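Long-range contacts in uncharacterized protein (Wolinella succinogenes, PDB 3JYG), which is of unknown function but belongs to the 6-pyruvoyl tetrahydropterin synthase family and carries a zinc ion held by three histidines: residues I4-K9 with H49-E54; D12-H17 with G41-V46; H79-D84 with E130-V135. One frame throughout, in Å; residues are numbered along the deposited sequence.

Interaction 1 of 3, residues I4-K9 with H49-E54; sequences IYQIAK and HLESRE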
loop_
_atom_site.group_PDB
_atom_site.type_symbol
_atom_site.label_atom_id
_atom_site.label_comp_id
_atom_site.label_asym_id
_atom_site.label_seq_id
_atom_site.Cartn_x
_atom_site.Cartn_y
_atom_site.Cartn_z
ATOM N N ILE A 4 -8.168 -6.165 15.419
ATOM C CA ILE A 4 -9.083 -5.420 14.563
ATOM C C ILE A 4 -8.983 -6.021 13.143
ATOM O O ILE A 4 -7.883 -6.299 12.652
ATOM C CB ILE A 4 -8.734 -3.903 14.497
ATOM C CG1 ILE A 4 -8.789 -3.278 15.902
ATOM C CG2 ILE A 4 -9.747 -3.203 13.680
ATOM C CD1 ILE A 4 -8.331 -1.833 15.948
ATOM N N TYR A 5 -10.124 -6.202 12.491
ATOM C CA TYR A 5 -10.168 -6.899 11.211
ATOM C C TYR A 5 -10.584 -5.868 10.173
ATOM O O TYR A 5 -11.546 -5.114 10.388
ATOM C CB TYR A 5 -11.188 -8.029 11.257
ATOM C CG TYR A 5 -10.929 -9.058 12.324
ATOM C CD1 TYR A 5 -11.628 -9.012 13.543
ATOM C CD2 TYR A 5 -9.997 -10.054 12.135
ATOM C CE1 TYR A 5 -11.377 -9.939 14.560
ATOM C CE2 TYR A 5 -9.739 -11.004 13.142
ATOM C CZ TYR A 5 -10.435 -10.923 14.347
ATOM O OH TYR A 5 -10.228 -11.856 15.324
ATOM N N GLN A 6 -9.879 -5.818 9.052
ATOM C CA GLN A 6 -10.258 -4.888 7.985
ATOM C C GLN A 6 -10.292 -5.618 6.639
ATOM O O GLN A 6 -9.608 -6.624 6.477
ATOM C CB GLN A 6 -9.286 -3.701 7.898
ATOM C CG GLN A 6 -9.381 -2.681 9.032
ATOM C CD GLN A 6 -8.466 -1.449 8.827
ATOM O OE1 GLN A 6 -7.678 -1.409 7.891
ATOM N NE2 GLN A 6 -8.595 -0.435 9.712
ATOM N N ILE A 7 -11.096 -5.130 5.692
ATOM C CA ILE A 7 -10.965 -5.579 4.305
ATOM C C ILE A 7 -10.799 -4.331 3.463
ATOM O O ILE A 7 -11.231 -3.265 3.891
ATOM C CB ILE A 7 -12.138 -6.470 3.805
ATOM C CG1 ILE A 7 -13.504 -5.793 4.014
ATOM C CG2 ILE A 7 -12.065 -7.841 4.491
ATOM C CD1 ILE A 7 -14.549 -6.089 2.894
ATOM N N ALA A 8 -10.152 -4.441 2.301
ATOM C CA ALA A 8 -10.014 -3.307 1.422
ATOM C C ALA A 8 -10.274 -3.760 0.001
ATOM O O ALA A 8 -9.793 -4.840 -0.412
ATOM C CB ALA A 8 -8.636 -2.764 1.494
ATOM N N LYS A 9 -10.958 -2.918 -0.765
ATOM C CA LYS A 9 -11.205 -3.269 -2.150
ATOM C C LYS A 9 -11.029 -2.054 -3.031
ATOM O O LYS A 9 -11.442 -0.960 -2.648
ATOM C CB LYS A 9 -12.599 -3.877 -2.314
ATOM C CG LYS A 9 -12.955 -4.145 -3.776
ATOM C CD LYS A 9 -13.786 -5.408 -4.026
ATOM C CE LYS A 9 -13.745 -5.717 -5.529
ATOM N NZ LYS A 9 -14.856 -6.623 -5.933
ATOM N N HIS A 49 -11.802 0.978 2.740
ATOM C CA HIS A 49 -11.387 0.131 3.858
ATOM C C HIS A 49 -12.536 -0.001 4.841
ATOM O O HIS A 49 -13.103 1.019 5.284
ATOM C CB HIS A 49 -10.148 0.712 4.554
ATOM C CG HIS A 49 -8.971 0.873 3.650
ATOM N ND1 HIS A 49 -7.937 -0.029 3.623
ATOM C CD2 HIS A 49 -8.662 1.837 2.748
ATOM C CE1 HIS A 49 -7.018 0.392 2.763
ATOM N NE2 HIS A 49 -7.449 1.515 2.203
ATOM N N LEU A 50 -12.927 -1.249 5.117
ATOM C CA LEU A 50 -14.085 -1.515 5.952
ATOM C C LEU A 50 -13.516 -2.255 7.144
ATOM O O LEU A 50 -12.518 -2.962 6.978
ATOM C CB LEU A 50 -15.112 -2.397 5.228
ATOM C CG LEU A 50 -15.810 -1.827 3.976
ATOM C CD1 LEU A 50 -16.955 -2.751 3.528
ATOM C CD2 LEU A 50 -16.332 -0.376 4.248
ATOM N N GLU A 51 -14.141 -2.099 8.316
ATOM C CA GLU A 51 -13.586 -2.583 9.593
ATOM C C GLU A 51 -14.633 -3.156 10.560
ATOM O O GLU A 51 -15.736 -2.621 10.678
ATOM C CB GLU A 51 -12.817 -1.402 10.255
ATOM C CG GLU A 51 -12.272 -1.675 11.615
ATOM C CD GLU A 51 -11.521 -0.503 12.216
ATOM O OE1 GLU A 51 -10.402 -0.214 11.766
ATOM O OE2 GLU A 51 -12.038 0.111 13.175
ATOM N N SER A 52 -14.276 -4.227 11.269
ATOM C CA SER A 52 -15.099 -4.758 12.359
ATOM C C SER A 52 -14.180 -5.243 13.476
ATOM O O SER A 52 -12.963 -5.462 13.271
ATOM C CB SER A 52 -15.972 -5.939 11.889
ATOM O OG SER A 52 -15.159 -6.879 11.181
ATOM N N ARG A 53 -14.778 -5.438 14.653
ATOM C CA ARG A 53 -14.017 -5.976 15.764
ATOM C C ARG A 53 -14.203 -7.460 15.879
ATOM O O ARG A 53 -13.528 -8.075 16.680
ATOM C CB ARG A 53 -14.387 -5.286 17.089
ATOM C CG ARG A 53 -14.426 -3.773 16.987
ATOM C CD ARG A 53 -13.092 -3.181 16.538
ATOM N NE ARG A 53 -13.067 -1.733 16.764
ATOM C CZ ARG A 53 -12.631 -1.149 17.882
ATOM N NH1 ARG A 53 -12.180 -1.888 18.899
ATOM N NH2 ARG A 53 -12.661 0.178 17.987
ATOM N N GLU A 54 -15.157 -8.028 15.146
ATOM C CA GLU A 54 -15.261 -9.493 15.101
ATOM C C GLU A 54 -15.516 -9.994 13.686
ATOM O O GLU A 54 -16.104 -9.296 12.876
ATOM C CB GLU A 54 -16.305 -10.056 16.126
ATOM C CG GLU A 54 -17.452 -9.106 16.544
ATOM C CD GLU A 54 -18.174 -9.493 17.892
ATOM O OE1 GLU A 54 -17.781 -10.464 18.616
ATOM O OE2 GLU A 54 -19.159 -8.793 18.233
HETATM O O HOH W 1 -7.530 -2.270 5.170
#

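Interaction 2 of 3, residues D12-H17 with G41-V46; sequences DFCYGH and GHQGKV. With ZN (zinc ion), chain G.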
loop_
_atom_site.group_PDB
_atom_site.type_symbol
_atom_site.label_atom_id
_atom_site.label_comp_id
_atom_site.label_asym_id
_atom_site.label_seq_id
_atom_site.Cartn_x
_atom_site.Cartn_y
_atom_site.Cartn_z
ATOM N N ASP A 12 -11.568 1.032 -10.111
ATOM C CA ASP A 12 -10.874 1.872 -11.088
ATOM C C ASP A 12 -11.847 2.587 -12.029
ATOM O O ASP A 12 -12.916 2.063 -12.311
ATOM C CB ASP A 12 -9.918 0.989 -11.916
ATOM C CG ASP A 12 -8.932 0.239 -11.041
ATOM O OD1 ASP A 12 -8.894 -1.004 -11.097
ATOM O OD2 ASP A 12 -8.219 0.876 -10.256
ATOM N N PHE A 13 -11.482 3.790 -12.492
ATOM C CA PHE A 13 -12.233 4.540 -13.511
ATOM C C PHE A 13 -11.348 5.613 -14.116
ATOM O O PHE A 13 -10.319 5.973 -13.553
ATOM C CB PHE A 13 -13.559 5.173 -13.001
ATOM C CG PHE A 13 -13.387 6.316 -11.977
ATOM C CD1 PHE A 13 -13.041 6.037 -10.653
ATOM C CD2 PHE A 13 -13.599 7.659 -12.342
ATOM C CE1 PHE A 13 -12.906 7.038 -9.704
ATOM C CE2 PHE A 13 -13.441 8.693 -11.392
ATOM C CZ PHE A 13 -13.119 8.378 -10.063
ATOM N N CYS A 14 -11.753 6.102 -15.277
ATOM C CA CYS A 14 -11.059 7.191 -15.976
ATOM C C CYS A 14 -11.993 8.386 -16.025
ATOM O O CYS A 14 -13.198 8.207 -16.177
ATOM C CB CYS A 14 -10.649 6.763 -17.403
ATOM S SG CYS A 14 -9.828 5.174 -17.482
ATOM N N TYR A 15 -11.446 9.596 -15.917
ATOM C CA TYR A 15 -12.294 10.783 -15.927
ATOM C C TYR A 15 -11.473 11.962 -16.422
ATOM O O TYR A 15 -10.259 11.893 -16.390
ATOM C CB TYR A 15 -12.864 11.078 -14.518
ATOM C CG TYR A 15 -11.779 11.332 -13.461
ATOM C CD1 TYR A 15 -10.974 10.279 -12.977
ATOM C CD2 TYR A 15 -11.562 12.628 -12.943
ATOM C CE1 TYR A 15 -9.985 10.497 -12.027
ATOM C CE2 TYR A 15 -10.568 12.854 -11.973
ATOM C CZ TYR A 15 -9.774 11.789 -11.529
ATOM O OH TYR A 15 -8.799 11.981 -10.544
ATOM N N GLY A 16 -12.145 13.033 -16.840
ATOM C CA GLY A 16 -11.464 14.329 -17.042
ATOM C C GLY A 16 -11.833 15.274 -15.897
ATOM O O GLY A 16 -12.864 15.084 -15.234
ATOM N N HIS A 17 -10.983 16.267 -15.630
ATOM C CA HIS A 17 -11.349 17.289 -14.690
ATOM C C HIS A 17 -10.400 18.452 -14.855
ATOM O O HIS A 17 -9.483 18.418 -15.705
ATOM C CB HIS A 17 -11.384 16.747 -13.222
ATOM C CG HIS A 17 -10.047 16.693 -12.520
ATOM N ND1 HIS A 17 -9.929 16.823 -11.152
ATOM C CD2 HIS A 17 -8.788 16.504 -12.986
ATOM C CE1 HIS A 17 -8.658 16.723 -10.805
ATOM N NE2 HIS A 17 -7.946 16.534 -11.903
ATOM N N GLY A 41 -7.078 14.908 -17.406
ATOM C CA GLY A 41 -7.734 13.694 -16.940
ATOM C C GLY A 41 -6.754 12.796 -16.226
ATOM O O GLY A 41 -5.552 13.131 -16.123
ATOM N N HIS A 42 -7.279 11.649 -15.785
ATOM C CA HIS A 42 -6.593 10.701 -14.916
ATOM C C HIS A 42 -7.193 9.330 -14.995
ATOM O O HIS A 42 -8.359 9.188 -15.317
ATOM C CB HIS A 42 -6.774 11.133 -13.472
ATOM C CG HIS A 42 -6.057 12.380 -13.158
ATOM N ND1 HIS A 42 -4.686 12.492 -13.268
ATOM C CD2 HIS A 42 -6.515 13.593 -12.778
ATOM C CE1 HIS A 42 -4.333 13.720 -12.955
ATOM N NE2 HIS A 42 -5.420 14.395 -12.632
ATOM N N GLN A 43 -6.376 8.322 -14.700
ATOM C CA GLN A 43 -6.857 7.022 -14.259
ATOM C C GLN A 43 -6.963 7.097 -12.726
ATOM O O GLN A 43 -5.971 7.297 -12.049
ATOM C CB GLN A 43 -5.838 5.942 -14.683
ATOM C CG GLN A 43 -6.131 4.525 -14.246
ATOM C CD GLN A 43 -7.413 3.975 -14.822
ATOM O OE1 GLN A 43 -7.903 4.444 -15.859
ATOM N NE2 GLN A 43 -7.968 2.972 -14.158
ATOM N N GLY A 44 -8.175 6.981 -12.203
ATOM C CA GLY A 44 -8.432 7.096 -10.779
ATOM C C GLY A 44 -8.554 5.719 -10.161
ATOM O O GLY A 44 -9.043 4.781 -10.803
ATOM N N LYS A 45 -8.100 5.578 -8.928
ATOM C CA LYS A 45 -8.413 4.344 -8.205
ATOM C C LYS A 45 -8.972 4.655 -6.823
ATOM O O LYS A 45 -8.343 5.379 -6.065
ATOM C CB LYS A 45 -7.172 3.460 -8.122
ATOM C CG LYS A 45 -7.379 2.135 -7.366
ATOM C CD LYS A 45 -5.992 1.432 -7.159
ATOM C CE LYS A 45 -5.367 1.004 -8.460
ATOM N NZ LYS A 45 -6.130 -0.221 -8.934
ATOM N N VAL A 46 -10.155 4.136 -6.523
ATOM C CA VAL A 46 -10.766 4.269 -5.186
ATOM C C VAL A 46 -10.406 3.018 -4.358
ATOM O O VAL A 46 -10.613 1.884 -4.837
ATOM C CB VAL A 46 -12.289 4.393 -5.242
ATOM C CG1 VAL A 46 -12.836 4.833 -3.849
ATOM C CG2 VAL A 46 -12.718 5.449 -6.271
HETATM ZN ZN ZN G . -5.599 16.491 -11.984
HETATM O O HOH W 2 -5.749 15.957 -9.552
HETATM O O HOH W 3 -3.241 16.608 -11.676
#

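Interaction 3 of 3, residues H79-D84 with E130-V135; sequences HRFIID and ESFVVV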
loop_
_atom_site.group_PDB
_atom_site.type_symbol
_atom_site.label_atom_id
_atom_site.label_comp_id
_atom_site.label_asym_id
_atom_site.label_seq_id
_atom_site.Cartn_x
_atom_site.Cartn_y
_atom_site.Cartn_z
ATOM N N HIS A 79 -15.516 7.410 -17.495
ATOM C CA HIS A 79 -15.646 8.054 -18.803
ATOM C C HIS A 79 -16.454 9.333 -18.751
ATOM O O HIS A 79 -17.249 9.616 -19.655
ATOM C CB HIS A 79 -16.184 7.050 -19.855
ATOM C CG HIS A 79 -15.114 6.131 -20.375
ATOM N ND1 HIS A 79 -14.533 5.145 -19.601
ATOM C CD2 HIS A 79 -14.459 6.111 -21.561
ATOM C CE1 HIS A 79 -13.572 4.555 -20.293
ATOM N NE2 HIS A 79 -13.516 5.112 -21.491
ATOM N N ARG A 80 -16.278 10.102 -17.684
ATOM C CA ARG A 80 -17.018 11.369 -17.549
ATOM C C ARG A 80 -16.054 12.523 -17.282
ATOM O O ARG A 80 -14.891 12.299 -16.949
ATOM C CB ARG A 80 -17.987 11.300 -16.379
ATOM C CG ARG A 80 -18.929 10.121 -16.376
ATOM C CD ARG A 80 -20.026 10.237 -17.418
ATOM N NE ARG A 80 -20.849 9.018 -17.303
ATOM C CZ ARG A 80 -21.901 8.738 -18.050
ATOM N NH1 ARG A 80 -22.349 9.617 -18.937
ATOM N NH2 ARG A 80 -22.555 7.590 -17.845
ATOM N N PHE A 81 -16.535 13.752 -17.417
ATOM C CA PHE A 81 -15.771 14.905 -16.977
ATOM C C PHE A 81 -16.407 15.485 -15.663
ATOM O O PHE A 81 -17.585 15.915 -15.649
ATOM C CB PHE A 81 -15.732 15.956 -18.081
ATOM C CG PHE A 81 -14.843 17.161 -17.759
ATOM C CD1 PHE A 81 -15.283 18.146 -16.863
ATOM C CD2 PHE A 81 -13.628 17.330 -18.416
ATOM C CE1 PHE A 81 -14.489 19.274 -16.543
ATOM C CE2 PHE A 81 -12.810 18.456 -18.143
ATOM C CZ PHE A 81 -13.258 19.440 -17.174
ATOM N N ILE A 82 -15.625 15.528 -14.600
ATOM C CA ILE A 82 -16.162 15.970 -13.284
ATOM C C ILE A 82 -15.889 17.465 -13.119
ATOM O O ILE A 82 -14.761 17.934 -13.227
ATOM C CB ILE A 82 -15.532 15.218 -12.068
ATOM C CG1 ILE A 82 -15.618 13.683 -12.252
ATOM C CG2 ILE A 82 -16.194 15.693 -10.738
ATOM C CD1 ILE A 82 -14.905 12.876 -11.123
ATOM N N ILE A 83 -16.949 18.228 -12.897
ATOM C CA ILE A 83 -16.805 19.682 -12.859
ATOM C C ILE A 83 -17.482 20.269 -11.612
ATOM O O ILE A 83 -18.598 19.893 -11.254
ATOM C CB ILE A 83 -17.325 20.324 -14.128
ATOM C CG1 ILE A 83 -16.898 21.804 -14.216
ATOM C CG2 ILE A 83 -18.871 20.131 -14.209
ATOM C CD1 ILE A 83 -17.254 22.526 -15.592
ATOM N N ASP A 84 -16.764 21.178 -10.941
ATOM C CA ASP A 84 -17.330 21.926 -9.834
ATOM C C ASP A 84 -18.461 22.822 -10.388
ATOM O O ASP A 84 -18.280 23.532 -11.377
ATOM C CB ASP A 84 -16.182 22.709 -9.132
ATOM C CG ASP A 84 -16.623 23.477 -7.865
ATOM O OD1 ASP A 84 -17.811 23.600 -7.550
ATOM O OD2 ASP A 84 -15.728 23.988 -7.162
ATOM N N GLU A 130 -23.911 14.691 -21.983
ATOM C CA GLU A 130 -23.823 13.379 -21.331
ATOM C C GLU A 130 -22.514 13.192 -20.553
ATOM O O GLU A 130 -22.489 12.415 -19.598
ATOM C CB GLU A 130 -24.053 12.194 -22.284
ATOM C CG GLU A 130 -25.457 12.212 -22.919
ATOM C CD GLU A 130 -26.477 11.261 -22.268
ATOM O OE1 GLU A 130 -26.447 11.025 -21.034
ATOM O OE2 GLU A 130 -27.332 10.730 -23.024
ATOM N N SER A 131 -21.451 13.907 -20.938
ATOM C CA SER A 131 -20.142 13.756 -20.239
ATOM C C SER A 131 -20.115 14.250 -18.793
ATOM O O SER A 131 -19.393 13.731 -17.974
ATOM C CB SER A 131 -19.041 14.501 -20.962
ATOM O OG SER A 131 -19.093 14.295 -22.343
ATOM N N PHE A 132 -20.890 15.274 -18.460
ATOM C CA PHE A 132 -20.615 15.997 -17.207
ATOM C C PHE A 132 -21.231 15.406 -15.956
ATOM O O PHE A 132 -22.408 15.014 -15.964
ATOM C CB PHE A 132 -21.074 17.447 -17.325
ATOM C CG PHE A 132 -20.234 18.254 -18.239
ATOM C CD1 PHE A 132 -18.916 18.584 -17.892
ATOM C CD2 PHE A 132 -20.745 18.684 -19.491
ATOM C CE1 PHE A 132 -18.130 19.325 -18.756
ATOM C CE2 PHE A 132 -19.941 19.444 -20.340
ATOM C CZ PHE A 132 -18.669 19.773 -19.977
ATOM N N VAL A 133 -20.407 15.330 -14.896
ATOM C CA VAL A 133 -20.886 14.976 -13.575
ATOM C C VAL A 133 -20.630 16.228 -12.764
ATOM O O VAL A 133 -19.481 16.654 -12.632
ATOM C CB VAL A 133 -20.081 13.803 -12.986
ATOM C CG1 VAL A 133 -20.351 13.650 -11.499
ATOM C CG2 VAL A 133 -20.476 12.486 -13.720
ATOM N N VAL A 134 -21.709 16.837 -12.275
ATOM C CA VAL A 134 -21.564 18.123 -11.617
ATOM C C VAL A 134 -21.550 17.919 -10.114
ATOM O O VAL A 134 -22.422 17.231 -9.585
ATOM C CB VAL A 134 -22.656 19.138 -12.057
ATOM C CG1 VAL A 134 -22.447 20.509 -11.354
ATOM C CG2 VAL A 134 -22.653 19.301 -13.597
ATOM N N VAL A 135 -20.562 18.510 -9.429
ATOM C CA VAL A 135 -20.407 18.267 -7.976
ATOM C C VAL A 135 -20.234 19.593 -7.235
ATOM O O VAL A 135 -19.827 20.567 -7.828
ATOM C CB VAL A 135 -19.196 17.301 -7.627
ATOM C CG1 VAL A 135 -19.487 15.786 -8.050
ATOM C CG2 VAL A 135 -17.828 17.861 -8.151
HETATM O O HOH W 4 -24.491 8.834 -20.591
#

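Interaction 1 of 3, residues I4-K9 with H49-E54
Tyr5 turns the edge of its ring to the 49-54 segment: Arg53 O lies close to the ring plane, 3.5 Å from Tyr5 CE1, and Ser52 O approaches the same rim near CD1. The other ring, that of His49, is met obliquely by Ala8, whose CB comes within 3.5 Å of His49 ND1. At its edge and in its plane sits a water, 2.8 Å from His49 ND1, which passes a hydrogen bond on to Gln6 OE1 at 2.9 Å. On the far side of the imidazole, NE2 is hydrogen-bonded to Glu167 OE1 of strand 162-169.

The amide of Gln6 is the third flat group. Its NE2 donates to Glu51 OE1 at 2.7 Å, nearly straight (166°) and within the amide plane, and OE1 receives the bond on its anti lone pair; the two planes are only 20° apart. With the carboxylate on the nitrogen and a donating water on the oxygen, the amide's orientation is fixed at both ends. Glu51 extends its chain with CG anti to the backbone N (chi1 175°), and Ile4 lays its CG2 methyl against the carboxylate carbon Glu51 CD, 3.5 Å away. The opposite face of the sheet, bearing Tyr5, Ile7, Leu50 and Ser52, is more apolar: Ile7 CG1 packs on Leu50 CB at 3.9 Å.

Between the two sets of side chains the backbones form a regular antiparallel ladder, in which the hydrogen-bonded pairs Tyr5–Ser52 and Ile7–Leu50 alternate with the non-hydrogen-bonded pairs Gln6–Glu51 and Ala8–His49. The 4-9 segment also pairs antiparallel with a strand of the second subunit, and the sheet therefore continues across the interface. Such intersubunit extension is consistent with the tunnelling fold of this family, in which neighbouring subunits join their sheets into a barrel.

Interaction 2 of 3, residues D12-H17 with G41-V46
Lys45 NZ is gripped by two carboxylates, forming a salt bridge of 2.7 Å to the syn lone pair of Asp12 OD2 and another to Glu10. The Lys45 and Asp12 side chains lie side by side, pointing the same way, and the lysine folds over at chi3 (-66°) and again at chi4. Asp12 OD1 in turn pairs with Lys173 of the second subunit, so the carboxylate is shared between two chains.

The strands pair antiparallel, Phe13 with Gly44 and Tyr15 with His42 as the hydrogen-bonded pairs. At the other end of this ladder lies a three-histidine zinc site: His17 NE2 binds the metal at 2.4 Å and His42 NE2 at 2.2 Å, while His40 and two waters complete it. The His17 and His42 rings are inclined at 69° to each other. Tyr15 packs on both, with CE2 over one face of the His17 ring, offset toward the rim, and CE1 3.6 Å from His42 CB. Gly44 CA lies at the edge of the tyrosine ring.

Phe13 CE1 meets Val46 CG2 at 3.8 Å, and both residues pack on helix 67-77. Flanking the two strands in the sheet are strand 80-84 beside 12-17 and strand 162-169 beside 41-46.

Interaction 3 of 3, residues H79-D84 with E130-V135
Phe81 and Phe132 lie side by side and point the same way, yet their rings are turned 75° apart in an oblique pairing. Phe81 CD1 comes up at the edge of the Phe132 ring, near its plane, and stands 3.6 Å from Phe132 CE1. Phe81 reaches this position with CG anti to the backbone N (chi1 -175°). Next along the same face, Ile83 and Val134 also run side by side, their CG2 methyls 3.9 Å apart, and Ile83 CG2 touches Phe132 CD1 at 4.0 Å, which links the four side chains into one apolar row. Leu93 and Phe90 of helix 90-93 cover part of it.

The reverse face carries Ile82, Val133 and Val135. There Ile82 runs obliquely to Val135, CG2 to CG2 at 3.8 Å. Arg80, at the start of the paired region, crosses Val133 at about a right angle, with Arg80 CB 3.8 Å from Val133 CG2. Beyond this the arginine reaches the backbone of Glu130, where NH1 donates to Glu130 O at 2.9 Å. The bond is bent (135°), and the donor stands above the carbonyl plane. A water accepts from the same NH1 and donates to Glu130 OE1, bridging the guanidinium and the carboxylate. The nearby glutamate would be expected to favour the arginine's charge, while Arg112, salt-bridged to Glu130, would partly oppose it.

The backbones are in parallel register. Phe81 and Ile83 each donate and accept, their partners being Ser131 O and Val133 N for the first, Val133 O and Val135 N for the second. This alternating pattern defines a parallel beta ladder, here joining neighbouring strands 80-84 and 132-135 within the mixed sheet.

All three contacts belong to one mixed sheet, and strand 3-17 connects them. Interactions 1 and 2 are successive parts of the same antiparallel pairing of strands 3-17 and 40-52, with centres 25 Å apart; along the chain, interaction 2 falls between the two segments of interaction 1, and interaction 3 follows both. Interaction 3 adjoins interaction 2, centres 12 Å apart, because strand 80-84 pairs with the other edge of 12-17: Cys14 O and Gly16 N probably bond to His79 N and Arg80 O. Interactions 1 and 3 lie on opposite sides of the chain's centre. The sheet thus spans from a subunit interface, past the zinc site, to a buried parallel region.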